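PDB 7D1B: leucine aminopeptidase from Fimbriiglobus ruber, which probably cyclises N-terminal glutamine residues to pyroglutamate, as a zinc-dependent glutaminyl cyclase built on the M28 aminopeptidase fold. Local coordinates for residues 42-47 with 331-336; 48-54 with 165-169; 60-64 with 76-81; 266-271 with 325-329. All blocks are in the same frame, centred on the assembly; numbering follows the deposited sequence. Where two conformers were deposited one is given.

Contact 1: residues 42-47 with 331-336; sequences PDFKTF and LGWIQI
Residues 42-47 form an extended strap, without regular secondary structure, laid along the last turns of helix 320-336 and running against its direction: the CA of P42 is 5.7 Å from the CA of I336, the CA of F44 is 5.5 Å from the CA of Q335, and F47 reaches back to L331. The key side chain is Q335, with chi1 m, chi2 t and chi3 near 82°, which turns its amide to the K45 peptide as a neighbouring strand would. K45 N donates to Q335 OE1 (3.0 Å) and Q335 NE2 donates to K45 O (2.9 Å, almost linear); the same NE2 also donates to L331 O at 2.9 Å, one turn back. Two phenylalanines flank this amide. F44, in the p rotamer, sets its CD2 3.6 Å from G332 CA, possible because G332 lacks a CB, which would sit 3.1 Å from CD2, and its CD1 3.6 Å from I336 CG2. F47, in m, brings CD1 to 3.7 Å from L331 CD1, and Q335 NE2 meets its ring edge. I336, chi1 p, also takes P42 CG on its CG2 at 3.6 Å. K45 points away and curls its NZ onto T46 O, the next carbonyl (2.7 Å). Beyond the segment, F47 N bonds to N328. It is an N-terminal arm strapped to the C-terminal helix of the M28 fold by a bidentate glutamine-peptide pairing.

Contact 2: residues 48-54 with 165-169; sequences PLDPDRA and ELAHH
A single buried carboxylate, that of E165, gathers four hydrogen bonds, and the arginine paired with it lies flat on a histidine. R53 NE donates to E165 OE1 at 2.7 Å and R53 NH2 to E165 OE2 at 2.9 Å, a bidentate salt bridge; D50 N (2.9 Å) and H169 NE2 (2.9 Å) also donate to E165 OE2. E165, chi1 t and chi2 p, presents both oxygens to segment 48-54, and R53 runs t, t, then p at chi3. Its guanidinium stacks on the H168 ring, centres 3.6 Å apart and planes at 4°, while H168 NE2 is hydrogen-bonded to Y57 of helix 51-63. The backbones come closest where the CA of A54 is 5.4 Å from the CA of E165. Residues 48-50 are loop; P51 begins helix 51-63, and D50, in the t rotamer, is its N-cap, OD1 accepting from R53 N at 3.0 Å. L49, in mt, puts CD2 3.4 Å from the centroid of the H169 ring, a CH-pi contact over its face, and CD1 4.1 Å from L166 CD2. Within 165-169, H168 N bonds to E165 O (3.1 Å) and H169 N to L166 O (2.8 Å). The result is an N-capped helix start tied to the C-terminal part of helix 153-167 by an Arg-Glu salt bridge with a buried carboxylate, among the helices packed around the mixed sheet of the M28 fold.

Contact 3: residues 60-64 with 76-81; sequences QLCDI and KQQEVL
Q60 starts this segment of helix 51-63 with chi1 and chi2 both t, an outstretched chain whose NE2 lies 3.6 Å from V80 CG1. One residue on, L61 (mt) sends CD2 between two partners on helix 72-87, 4.1 Å from Q77 OE1 and 4.5 Å from L81 CD2; here too the backbones come closest, the CA of L61 being 6.8 Å from the CA of Q77. The pairing runs antiparallel in sequence, Q60 opposite V80 and I64 opposite K76, so two successive helices of the alpha/beta fold pack side by side. L61 also rests on T157 and A160 of helix 153-167, and the amide of Q77 is held by Y131 O; the Q77 side chain is about 13 Å from the bound zinc. I64, in mt and pointing at the other helix, closes the segment: its CD1 is 3.8 Å from Q77 CA, 4.1 Å from K76 CG and 4.5 Å from V80 CG2, while its own N bonds to L61 O at 3.1 Å.

Contact 4: residues 266-271 with 325-329; sequences VGAKSF and DVGNV
V329, F271 and D325 lose the most surface in this contact. V329, with chi1 t, points from helix 320-336 into a small apolar pocket: its CG2 stands 3.7 Å from V266 CG2, from A268 CB and from F271 CE1. F271, in the m rotamer at the start of strand 271-272, points toward the helix, and CE1 also lies 4.0 Å from V326 CG2; its ring meets that of W260 edge-to-face. D325, chi1 m, sits a turn before V329 and faces the loop backbone. Its CB is 3.8 Å from A268 CB and its OD2 3.7 Å from A268 CA, while two waters, each hydrogen-bonded to D325 OD2 at 2.7 Å, bridge it to the amides of the turn: water 1 accepts from K269 N (2.9 Å), water 2 from S270 N (3.1 Å). The other oxygen, OD1, makes a salt bridge with K321. The CA of A268 is 5.2 Å from the CA of D325, and the CA of V266 7.0 Å from that of V329. After its helix the chain turns at G267 (phi 81°, psi 27°), where a CB would jam against the preceding carbonyl, then makes a type I turn from A268 to F271 with a weak F271 N to A268 O bond of 3.3 Å. This is a helix followed by a positive-phi glycine and a type I beta turn, packed on the C-terminal helix of the M28 fold.

How the contacts relate
Helix 320-336 serves contacts 1 and 4, whose loops meet where F44 and T46 pack on V266 and F47 N reaches N328 OD1. Contact 2 adjoins both: L331 packs on L49 and L166, and L49 CD1 rests on the backbone of 327-328. Contact 3 shares helix 51-63 with contact 2 but touches none of the others, its nearest atoms being about 7 Å from contact 2. Contact 4 is the buried one, apolar with a water-mediated edge; the other three are partly buried. Among those, contact 1 depends on an amide-peptide pairing, contact 2 on charge, and contact 3 on van der Waals packing between helices.

Contact 1: residues 42-47 with 331-336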
loop_
_atom_site.group_PDB
_atom_site.type_symbol
_atom_site.label_atom_id
_atom_site.label_comp_id
_atom_site.label_asym_id
_atom_site.label_seq_id
_atom_site.Cartn_x
_atom_site.Cartn_y
_atom_site.Cartn_z
ATOM N N PRO A 42 13.642 -4.570 21.914
ATOM C CA PRO A 42 12.478 -5.454 21.802
ATOM C C PRO A 42 12.821 -6.665 20.949
ATOM O O PRO A 42 13.675 -6.610 20.059
ATOM C CB PRO A 42 11.427 -4.574 21.113
ATOM C CG PRO A 42 12.226 -3.536 20.383
ATOM C CD PRO A 42 13.427 -3.274 21.245
ATOM N N ASP A 43 12.147 -7.774 21.229
ATOM C CA ASP A 43 12.433 -9.014 20.524
ATOM C C ASP A 43 11.747 -8.999 19.160
ATOM O O ASP A 43 10.520 -8.841 19.074
ATOM C CB ASP A 43 11.937 -10.202 21.350
ATOM C CG ASP A 43 12.919 -10.619 22.434
ATOM O OD1 ASP A 43 14.142 -10.452 22.236
ATOM O OD2 ASP A 43 12.465 -11.127 23.481
ATOM N N PHE A 44 12.533 -9.168 18.097
ATOM C CA PHE A 44 11.985 -9.428 16.769
ATOM C C PHE A 44 13.077 -10.046 15.916
ATOM O O PHE A 44 14.262 -9.979 16.245
ATOM C CB PHE A 44 11.445 -8.162 16.111
ATOM C CG PHE A 44 12.490 -7.236 15.646
ATOM C CD1 PHE A 44 13.103 -6.358 16.526
ATOM C CD2 PHE A 44 12.846 -7.208 14.304
ATOM C CE1 PHE A 44 14.066 -5.479 16.075
ATOM C CE2 PHE A 44 13.804 -6.326 13.852
ATOM C CZ PHE A 44 14.416 -5.465 14.738
ATOM N N LYS A 45 12.672 -10.618 14.792
ATOM C CA LYS A 45 13.624 -11.173 13.839
ATOM C C LYS A 45 13.203 -10.813 12.424
ATOM O O LYS A 45 12.055 -10.459 12.166
ATOM C CB LYS A 45 13.698 -12.698 13.961
ATOM C CG LYS A 45 12.354 -13.409 13.740
ATOM C CD LYS A 45 12.447 -14.908 13.985
ATOM C CE LYS A 45 13.296 -15.616 12.917
ATOM N NZ LYS A 45 12.607 -15.641 11.594
ATOM N N THR A 46 14.147 -10.915 11.498
ATOM C CA THR A 46 13.812 -10.930 10.081
ATOM C C THR A 46 13.299 -12.312 9.687
ATOM O O THR A 46 13.410 -13.280 10.444
ATOM C CB THR A 46 15.023 -10.574 9.227
ATOM O OG1 THR A 46 16.040 -11.552 9.448
ATOM C CG2 THR A 46 15.545 -9.165 9.578
ATOM N N PHE A 47 12.662 -12.379 8.527
ATOM C CA PHE A 47 12.110 -13.610 7.979
ATOM C C PHE A 47 12.712 -13.870 6.608
ATOM O O PHE A 47 13.231 -12.943 5.971
ATOM C CB PHE A 47 10.574 -13.514 7.922
ATOM C CG PHE A 47 9.950 -13.749 9.254
ATOM C CD1 PHE A 47 9.988 -12.761 10.231
ATOM C CD2 PHE A 47 9.391 -14.975 9.556
ATOM C CE1 PHE A 47 9.476 -13.015 11.510
ATOM C CE2 PHE A 47 8.865 -15.227 10.813
ATOM C CZ PHE A 47 8.927 -14.251 11.797
ATOM N N LEU A 331 7.581 -6.433 9.174
ATOM C CA LEU A 331 7.464 -7.546 10.115
ATOM C C LEU A 331 8.100 -7.204 11.458
ATOM O O LEU A 331 7.598 -7.627 12.513
ATOM C CB LEU A 331 8.083 -8.811 9.529
ATOM C CG LEU A 331 7.333 -9.401 8.339
ATOM C CD1 LEU A 331 8.073 -10.626 7.838
ATOM C CD2 LEU A 331 5.889 -9.735 8.716
ATOM N N GLY A 332 9.188 -6.424 11.456
ATOM C CA GLY A 332 9.774 -6.028 12.732
ATOM C C GLY A 332 8.859 -5.107 13.511
ATOM O O GLY A 332 8.671 -5.274 14.719
ATOM N N TRP A 333 8.261 -4.139 12.818
ATOM C CA TRP A 333 7.271 -3.249 13.415
ATOM C C TRP A 333 6.138 -4.045 14.057
ATOM O O TRP A 333 5.737 -3.778 15.198
ATOM C CB TRP A 333 6.758 -2.311 12.317
ATOM C CG TRP A 333 5.583 -1.449 12.694
ATOM C CD1 TRP A 333 5.504 -0.547 13.722
ATOM C CD2 TRP A 333 4.331 -1.383 12.003
ATOM N NE1 TRP A 333 4.265 0.066 13.722
ATOM C CE2 TRP A 333 3.530 -0.429 12.670
ATOM C CE3 TRP A 333 3.798 -2.063 10.893
ATOM C CZ2 TRP A 333 2.239 -0.106 12.241
ATOM C CZ3 TRP A 333 2.509 -1.746 10.468
ATOM C CH2 TRP A 333 1.741 -0.778 11.146
ATOM N N ILE A 334 5.632 -5.049 13.344
ATOM C CA ILE A 334 4.574 -5.900 13.889
ATOM C C ILE A 334 5.043 -6.596 15.166
ATOM O O ILE A 334 4.341 -6.601 16.185
ATOM C CB ILE A 334 4.098 -6.898 12.824
ATOM C CG1 ILE A 334 3.297 -6.163 11.753
ATOM C CG2 ILE A 334 3.286 -8.032 13.441
ATOM C CD1 ILE A 334 3.227 -6.915 10.405
ATOM N N GLN A 335 6.231 -7.202 15.123
ATOM C CA GLN A 335 6.692 -8.030 16.229
ATOM C C GLN A 335 6.995 -7.219 17.477
ATOM O O GLN A 335 6.882 -7.759 18.579
ATOM C CB GLN A 335 7.946 -8.791 15.826
ATOM C CG GLN A 335 7.708 -9.912 14.843
ATOM C CD GLN A 335 9.024 -10.387 14.288
ATOM O OE1 GLN A 335 9.729 -11.187 14.912
ATOM N NE2 GLN A 335 9.408 -9.840 13.141
ATOM N N ILE A 336 7.416 -5.957 17.344
ATOM C CA ILE A 336 7.803 -5.190 18.531
ATOM C C ILE A 336 6.612 -4.630 19.294
ATOM O O ILE A 336 6.791 -4.118 20.404
ATOM C CB ILE A 336 8.853 -4.097 18.252
ATOM C CG1 ILE A 336 8.250 -2.975 17.395
ATOM C CG2 ILE A 336 10.121 -4.691 17.648
ATOM C CD1 ILE A 336 9.200 -1.814 17.183
#

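Contact 2: residues 48-54 with 165-169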
loop_
_atom_site.group_PDB
_atom_site.type_symbol
_atom_site.label_atom_id
_atom_site.label_comp_id
_atom_site.label_asym_id
_atom_site.label_seq_id
_atom_site.Cartn_x
_atom_site.Cartn_y
_atom_site.Cartn_z
ATOM N N PRO A 48 12.667 -15.126 6.119
ATOM C CA PRO A 48 13.354 -15.485 4.856
ATOM C C PRO A 48 12.532 -15.084 3.636
ATOM O O PRO A 48 12.155 -15.910 2.803
ATOM C CB PRO A 48 13.524 -17.001 5.004
ATOM C CG PRO A 48 12.303 -17.407 5.801
ATOM C CD PRO A 48 12.166 -16.317 6.838
ATOM N N LEU A 49 12.254 -13.788 3.527
ATOM C CA LEU A 49 11.506 -13.278 2.393
ATOM C C LEU A 49 12.291 -13.532 1.117
ATOM O O LEU A 49 13.518 -13.398 1.084
ATOM C CB LEU A 49 11.255 -11.778 2.585
ATOM C CG LEU A 49 10.638 -11.324 3.921
ATOM C CD1 LEU A 49 10.266 -9.845 3.814
ATOM C CD2 LEU A 49 9.458 -12.128 4.390
ATOM N N ASP A 50 11.583 -13.918 0.061
ATOM C CA ASP A 50 12.231 -14.345 -1.164
ATOM C C ASP A 50 12.185 -13.200 -2.172
ATOM O O ASP A 50 11.099 -12.867 -2.675
ATOM C CB ASP A 50 11.503 -15.580 -1.684
ATOM C CG ASP A 50 12.136 -16.168 -2.921
ATOM O OD1 ASP A 50 12.732 -15.436 -3.722
ATOM O OD2 ASP A 50 11.995 -17.387 -3.101
ATOM N N PRO A 51 13.317 -12.563 -2.481
ATOM C CA PRO A 51 13.270 -11.381 -3.368
ATOM C C PRO A 51 12.835 -11.712 -4.785
ATOM O O PRO A 51 12.146 -10.909 -5.432
ATOM C CB PRO A 51 14.708 -10.844 -3.312
ATOM C CG PRO A 51 15.562 -12.096 -3.003
ATOM C CD PRO A 51 14.691 -12.916 -2.063
ATOM N N ASP A 52 13.230 -12.883 -5.292
ATOM C CA ASP A 52 12.846 -13.262 -6.645
ATOM C C ASP A 52 11.360 -13.555 -6.723
ATOM O O ASP A 52 10.697 -13.186 -7.696
ATOM C CB ASP A 52 13.676 -14.460 -7.094
ATOM C CG ASP A 52 15.143 -14.137 -7.144
ATOM O OD1 ASP A 52 15.490 -13.042 -7.639
ATOM O OD2 ASP A 52 15.942 -14.947 -6.652
ATOM N N ARG A 53 10.812 -14.211 -5.697
ATOM C CA ARG A 53 9.382 -14.479 -5.670
ATOM C C ARG A 53 8.590 -13.179 -5.574
ATOM O O ARG A 53 7.563 -13.014 -6.248
ATOM C CB ARG A 53 9.073 -15.435 -4.519
ATOM C CG ARG A 53 7.631 -15.889 -4.499
ATOM C CD ARG A 53 7.409 -17.065 -3.551
ATOM N NE ARG A 53 7.775 -16.687 -2.187
ATOM C CZ ARG A 53 7.857 -17.533 -1.170
ATOM N NH1 ARG A 53 7.600 -18.818 -1.361
ATOM N NH2 ARG A 53 8.201 -17.093 0.032
ATOM N N ALA A 54 9.067 -12.233 -4.760
ATOM C CA ALA A 54 8.384 -10.950 -4.649
ATOM C C ALA A 54 8.311 -10.242 -6.000
ATOM O O ALA A 54 7.251 -9.708 -6.385
ATOM C CB ALA A 54 9.098 -10.097 -3.596
ATOM N N GLU A 165 4.038 -11.744 -1.047
ATOM C CA GLU A 165 5.228 -12.378 -0.481
ATOM C C GLU A 165 5.084 -12.567 1.027
ATOM O O GLU A 165 5.342 -13.654 1.558
ATOM C CB GLU A 165 6.493 -11.589 -0.822
ATOM C CG GLU A 165 7.741 -12.126 -0.105
ATOM C CD GLU A 165 8.066 -13.577 -0.442
ATOM O OE1 GLU A 165 7.648 -14.036 -1.523
ATOM O OE2 GLU A 165 8.764 -14.239 0.381
ATOM N N LEU A 166 4.683 -11.510 1.737
ATOM C CA LEU A 166 4.558 -11.585 3.187
ATOM C C LEU A 166 3.594 -12.677 3.606
ATOM O O LEU A 166 3.784 -13.309 4.656
ATOM C CB LEU A 166 4.084 -10.240 3.752
ATOM C CG LEU A 166 5.098 -9.099 3.734
ATOM C CD1 LEU A 166 4.421 -7.807 4.162
ATOM C CD2 LEU A 166 6.279 -9.408 4.628
ATOM N N ALA A 167 2.549 -12.913 2.812
ATOM C CA ALA A 167 1.567 -13.928 3.165
ATOM C C ALA A 167 2.177 -15.313 3.346
ATOM O O ALA A 167 1.614 -16.118 4.079
ATOM C CB ALA A 167 0.472 -13.968 2.103
ATOM N N HIS A 168 3.291 -15.627 2.666
ATOM C CA HIS A 168 3.936 -16.922 2.881
ATOM C C HIS A 168 4.429 -17.091 4.311
ATOM O O HIS A 168 4.583 -18.231 4.772
ATOM C CB HIS A 168 5.105 -17.114 1.923
ATOM C CG HIS A 168 4.684 -17.312 0.506
ATOM N ND1 HIS A 168 4.257 -18.530 0.025
ATOM C CD2 HIS A 168 4.613 -16.447 -0.537
ATOM C CE1 HIS A 168 3.951 -18.409 -1.256
ATOM N NE2 HIS A 168 4.153 -17.157 -1.619
ATOM N N HIS A 169 4.686 -15.981 5.008
ATOM C CA HIS A 169 5.354 -15.994 6.300
ATOM C C HIS A 169 4.422 -15.698 7.456
ATOM O O HIS A 169 4.765 -16.043 8.586
ATOM C CB HIS A 169 6.478 -14.949 6.297
ATOM C CG HIS A 169 7.358 -15.069 5.098
ATOM N ND1 HIS A 169 8.466 -15.893 5.059
ATOM C CD2 HIS A 169 7.243 -14.519 3.866
ATOM C CE1 HIS A 169 9.002 -15.825 3.850
ATOM N NE2 HIS A 169 8.271 -15.007 3.105
#

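Contact 3: residues 60-64 with 76-81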
loop_
_atom_site.group_PDB
_atom_site.type_symbol
_atom_site.label_atom_id
_atom_site.label_comp_id
_atom_site.label_asym_id
_atom_site.label_seq_id
_atom_site.Cartn_x
_atom_site.Cartn_y
_atom_site.Cartn_z
ATOM N N GLN A 60 3.475 -10.964 -12.218
ATOM C CA GLN A 60 2.199 -11.651 -12.395
ATOM C C GLN A 60 1.039 -10.663 -12.424
ATOM O O GLN A 60 0.141 -10.736 -13.288
ATOM C CB GLN A 60 2.011 -12.657 -11.261
ATOM C CG GLN A 60 0.687 -13.380 -11.323
ATOM C CD GLN A 60 0.467 -14.366 -10.188
ATOM O OE1 GLN A 60 1.333 -14.556 -9.323
ATOM N NE2 GLN A 60 -0.701 -15.005 -10.189
ATOM N N LEU A 61 1.044 -9.719 -11.471
ATOM C CA LEU A 61 -0.031 -8.732 -11.434
ATOM C C LEU A 61 0.009 -7.844 -12.670
ATOM O O LEU A 61 -1.032 -7.569 -13.278
ATOM C CB LEU A 61 0.032 -7.917 -10.140
ATOM C CG LEU A 61 -0.230 -8.715 -8.857
ATOM C CD1 LEU A 61 -0.034 -7.833 -7.648
ATOM C CD2 LEU A 61 -1.634 -9.309 -8.847
ATOM N N CYS A 62 1.200 -7.415 -13.088
ATOM C CA CYS A 62 1.285 -6.607 -14.299
ATOM C C CYS A 62 0.871 -7.390 -15.538
ATOM O O CYS A 62 0.324 -6.802 -16.474
ATOM C CB CYS A 62 2.684 -6.018 -14.473
ATOM S SG CYS A 62 3.102 -4.746 -13.272
ATOM N N ASP A 63 1.096 -8.703 -15.554
ATOM C CA ASP A 63 0.731 -9.532 -16.693
ATOM C C ASP A 63 -0.773 -9.680 -16.841
ATOM O O ASP A 63 -1.229 -10.124 -17.897
ATOM C CB ASP A 63 1.384 -10.911 -16.571
ATOM C CG ASP A 63 2.859 -10.900 -16.935
ATOM O OD1 ASP A 63 3.360 -9.891 -17.466
ATOM O OD2 ASP A 63 3.524 -11.920 -16.684
ATOM N N ILE A 64 -1.554 -9.336 -15.811
ATOM C CA ILE A 64 -3.002 -9.208 -16.021
ATOM C C ILE A 64 -3.337 -8.158 -17.075
ATOM O O ILE A 64 -4.377 -8.245 -17.744
ATOM C CB ILE A 64 -3.695 -8.917 -14.680
ATOM C CG1 ILE A 64 -3.515 -10.126 -13.776
ATOM C CG2 ILE A 64 -5.185 -8.546 -14.855
ATOM C CD1 ILE A 64 -3.921 -9.875 -12.347
ATOM N N LYS A 76 -10.042 -9.783 -12.171
ATOM C CA LYS A 76 -9.060 -10.869 -12.187
ATOM C C LYS A 76 -8.049 -10.719 -11.057
ATOM O O LYS A 76 -7.716 -11.693 -10.381
ATOM C CB LYS A 76 -8.349 -10.909 -13.537
ATOM C CG LYS A 76 -7.255 -11.962 -13.631
ATOM C CD LYS A 76 -7.788 -13.369 -13.508
ATOM C CE LYS A 76 -6.672 -14.376 -13.755
ATOM N NZ LYS A 76 -7.138 -15.783 -13.649
ATOM N N GLN A 77 -7.540 -9.505 -10.853
ATOM C CA GLN A 77 -6.611 -9.274 -9.749
ATOM C C GLN A 77 -7.235 -9.656 -8.413
ATOM O O GLN A 77 -6.566 -10.247 -7.546
ATOM C CB GLN A 77 -6.186 -7.804 -9.736
ATOM C CG GLN A 77 -5.421 -7.398 -8.504
ATOM C CD GLN A 77 -4.891 -5.993 -8.581
ATOM O OE1 GLN A 77 -3.732 -5.784 -8.280
ATOM N NE2 GLN A 77 -5.755 -5.001 -8.909
ATOM N N GLN A 78 -8.502 -9.279 -8.206
ATOM C CA GLN A 78 -9.169 -9.625 -6.951
ATOM C C GLN A 78 -9.224 -11.134 -6.746
ATOM O O GLN A 78 -9.000 -11.629 -5.630
ATOM C CB GLN A 78 -10.573 -9.030 -6.919
ATOM C CG GLN A 78 -10.556 -7.520 -6.797
ATOM C CD GLN A 78 -11.871 -6.896 -7.212
ATOM O OE1 GLN A 78 -12.808 -7.598 -7.589
ATOM N NE2 GLN A 78 -11.960 -5.583 -7.135
ATOM N N GLU A 79 -9.488 -11.884 -7.822
ATOM C CA GLU A 79 -9.532 -13.343 -7.711
ATOM C C GLU A 79 -8.156 -13.905 -7.366
ATOM O O GLU A 79 -8.024 -14.773 -6.486
ATOM C CB GLU A 79 -10.040 -13.949 -9.014
ATOM C CG GLU A 79 -11.489 -13.565 -9.306
ATOM C CD GLU A 79 -11.973 -13.898 -10.716
ATOM O OE1 GLU A 79 -11.145 -14.229 -11.593
ATOM O OE2 GLU A 79 -13.200 -13.811 -10.944
ATOM N N VAL A 80 -7.120 -13.434 -8.068
ATOM C CA VAL A 80 -5.757 -13.901 -7.817
ATOM C C VAL A 80 -5.373 -13.651 -6.364
ATOM O O VAL A 80 -4.860 -14.539 -5.666
ATOM C CB VAL A 80 -4.781 -13.211 -8.788
ATOM C CG1 VAL A 80 -3.340 -13.449 -8.361
ATOM C CG2 VAL A 80 -5.017 -13.674 -10.225
ATOM N N LEU A 81 -5.594 -12.421 -5.896
ATOM C CA LEU A 81 -5.195 -12.063 -4.540
ATOM C C LEU A 81 -6.000 -12.822 -3.500
ATOM O O LEU A 81 -5.441 -13.281 -2.493
ATOM C CB LEU A 81 -5.340 -10.557 -4.330
ATOM C CG LEU A 81 -4.331 -9.727 -5.133
ATOM C CD1 LEU A 81 -4.728 -8.273 -5.132
ATOM C CD2 LEU A 81 -2.915 -9.870 -4.592
#

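Contact 4: residues 266-271 with 325-329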
loop_
_atom_site.group_PDB
_atom_site.type_symbol
_atom_site.label_atom_id
_atom_site.label_comp_id
_atom_site.label_asym_id
_atom_site.label_seq_id
_atom_site.Cartn_x
_atom_site.Cartn_y
_atom_site.Cartn_z
ATOM N N VAL A 266 17.466 -3.544 10.991
ATOM C CA VAL A 266 17.538 -4.589 9.979
ATOM C C VAL A 266 18.446 -4.227 8.821
ATOM O O VAL A 266 18.741 -5.095 8.003
ATOM C CB VAL A 266 16.165 -5.110 9.529
ATOM C CG1 VAL A 266 15.372 -5.588 10.746
ATOM C CG2 VAL A 266 15.451 -4.024 8.786
ATOM N N GLY A 267 18.969 -3.008 8.773
ATOM C CA GLY A 267 19.858 -2.623 7.693
ATOM C C GLY A 267 19.139 -2.228 6.422
ATOM O O GLY A 267 19.713 -2.343 5.334
ATOM N N ALA A 268 17.898 -1.734 6.517
ATOM C CA ALA A 268 17.146 -1.285 5.343
ATOM C C ALA A 268 17.562 0.150 5.073
ATOM O O ALA A 268 17.028 1.103 5.650
ATOM C CB ALA A 268 15.656 -1.405 5.626
ATOM N N LYS A 269 18.558 0.310 4.198
ATOM C CA LYS A 269 19.207 1.607 4.007
ATOM C C LYS A 269 18.328 2.610 3.282
ATOM O O LYS A 269 18.630 3.805 3.304
ATOM C CB LYS A 269 20.511 1.414 3.233
ATOM C CG LYS A 269 21.515 0.481 3.875
ATOM C CD LYS A 269 22.115 1.161 5.106
ATOM C CE LYS A 269 23.039 0.264 5.913
ATOM N NZ LYS A 269 24.207 -0.182 5.130
ATOM N N SER A 270 17.241 2.161 2.651
ATOM C CA SER A 270 16.356 3.114 1.986
ATOM C C SER A 270 15.629 4.035 2.961
ATOM O O SER A 270 15.182 5.107 2.550
ATOM C CB SER A 270 15.330 2.377 1.125
ATOM O OG SER A 270 14.480 1.538 1.902
ATOM N N PHE A 271 15.461 3.644 4.228
ATOM C CA PHE A 271 14.735 4.484 5.188
ATOM C C PHE A 271 15.694 5.548 5.703
ATOM O O PHE A 271 16.640 5.231 6.437
ATOM C CB PHE A 271 14.191 3.661 6.353
ATOM C CG PHE A 271 13.042 2.750 5.971
ATOM C CD1 PHE A 271 13.266 1.517 5.330
ATOM C CD2 PHE A 271 11.723 3.123 6.243
ATOM C CE1 PHE A 271 12.216 0.684 4.996
ATOM C CE2 PHE A 271 10.662 2.287 5.896
ATOM C CZ PHE A 271 10.913 1.075 5.261
ATOM N N ASP A 325 13.720 -5.718 2.083
ATOM C CA ASP A 325 14.042 -4.790 3.163
ATOM C C ASP A 325 12.772 -4.181 3.748
ATOM O O ASP A 325 12.590 -4.135 4.973
ATOM C CB ASP A 325 14.929 -3.659 2.648
ATOM C CG ASP A 325 16.388 -4.004 2.551
ATOM O OD1 ASP A 325 16.812 -5.116 2.911
ATOM O OD2 ASP A 325 17.121 -3.123 2.081
ATOM N N VAL A 326 11.882 -3.685 2.880
ATOM C CA VAL A 326 10.645 -3.090 3.381
ATOM C C VAL A 326 9.787 -4.136 4.090
ATOM O O VAL A 326 9.216 -3.866 5.161
ATOM C CB VAL A 326 9.908 -2.349 2.256
ATOM C CG1 VAL A 326 8.531 -1.873 2.710
ATOM C CG2 VAL A 326 10.758 -1.163 1.775
ATOM N N GLY A 327 9.722 -5.353 3.541
ATOM C CA GLY A 327 8.983 -6.411 4.208
ATOM C C GLY A 327 9.507 -6.721 5.593
ATOM O O GLY A 327 8.735 -6.900 6.541
ATOM N N ASN A 328 10.831 -6.769 5.745
ATOM C CA ASN A 328 11.400 -7.042 7.056
ATOM C C ASN A 328 11.153 -5.900 8.017
ATOM O O ASN A 328 10.948 -6.145 9.205
ATOM C CB ASN A 328 12.867 -7.375 6.917
ATOM C CG ASN A 328 13.077 -8.844 6.592
ATOM O OD1 ASN A 328 12.410 -9.725 7.166
ATOM N ND2 ASN A 328 14.031 -9.126 5.746
ATOM N N VAL A 329 11.146 -4.654 7.536
ATOM C CA VAL A 329 10.802 -3.543 8.423
ATOM C C VAL A 329 9.368 -3.669 8.907
ATOM O O VAL A 329 9.081 -3.498 10.096
ATOM C CB VAL A 329 11.084 -2.197 7.730
ATOM C CG1 VAL A 329 10.529 -1.040 8.554
ATOM C CG2 VAL A 329 12.579 -2.050 7.511
HETATM O O HOH W 1 19.337 -1.587 2.140
HETATM O O HOH W 2 16.216 -0.567 1.742
#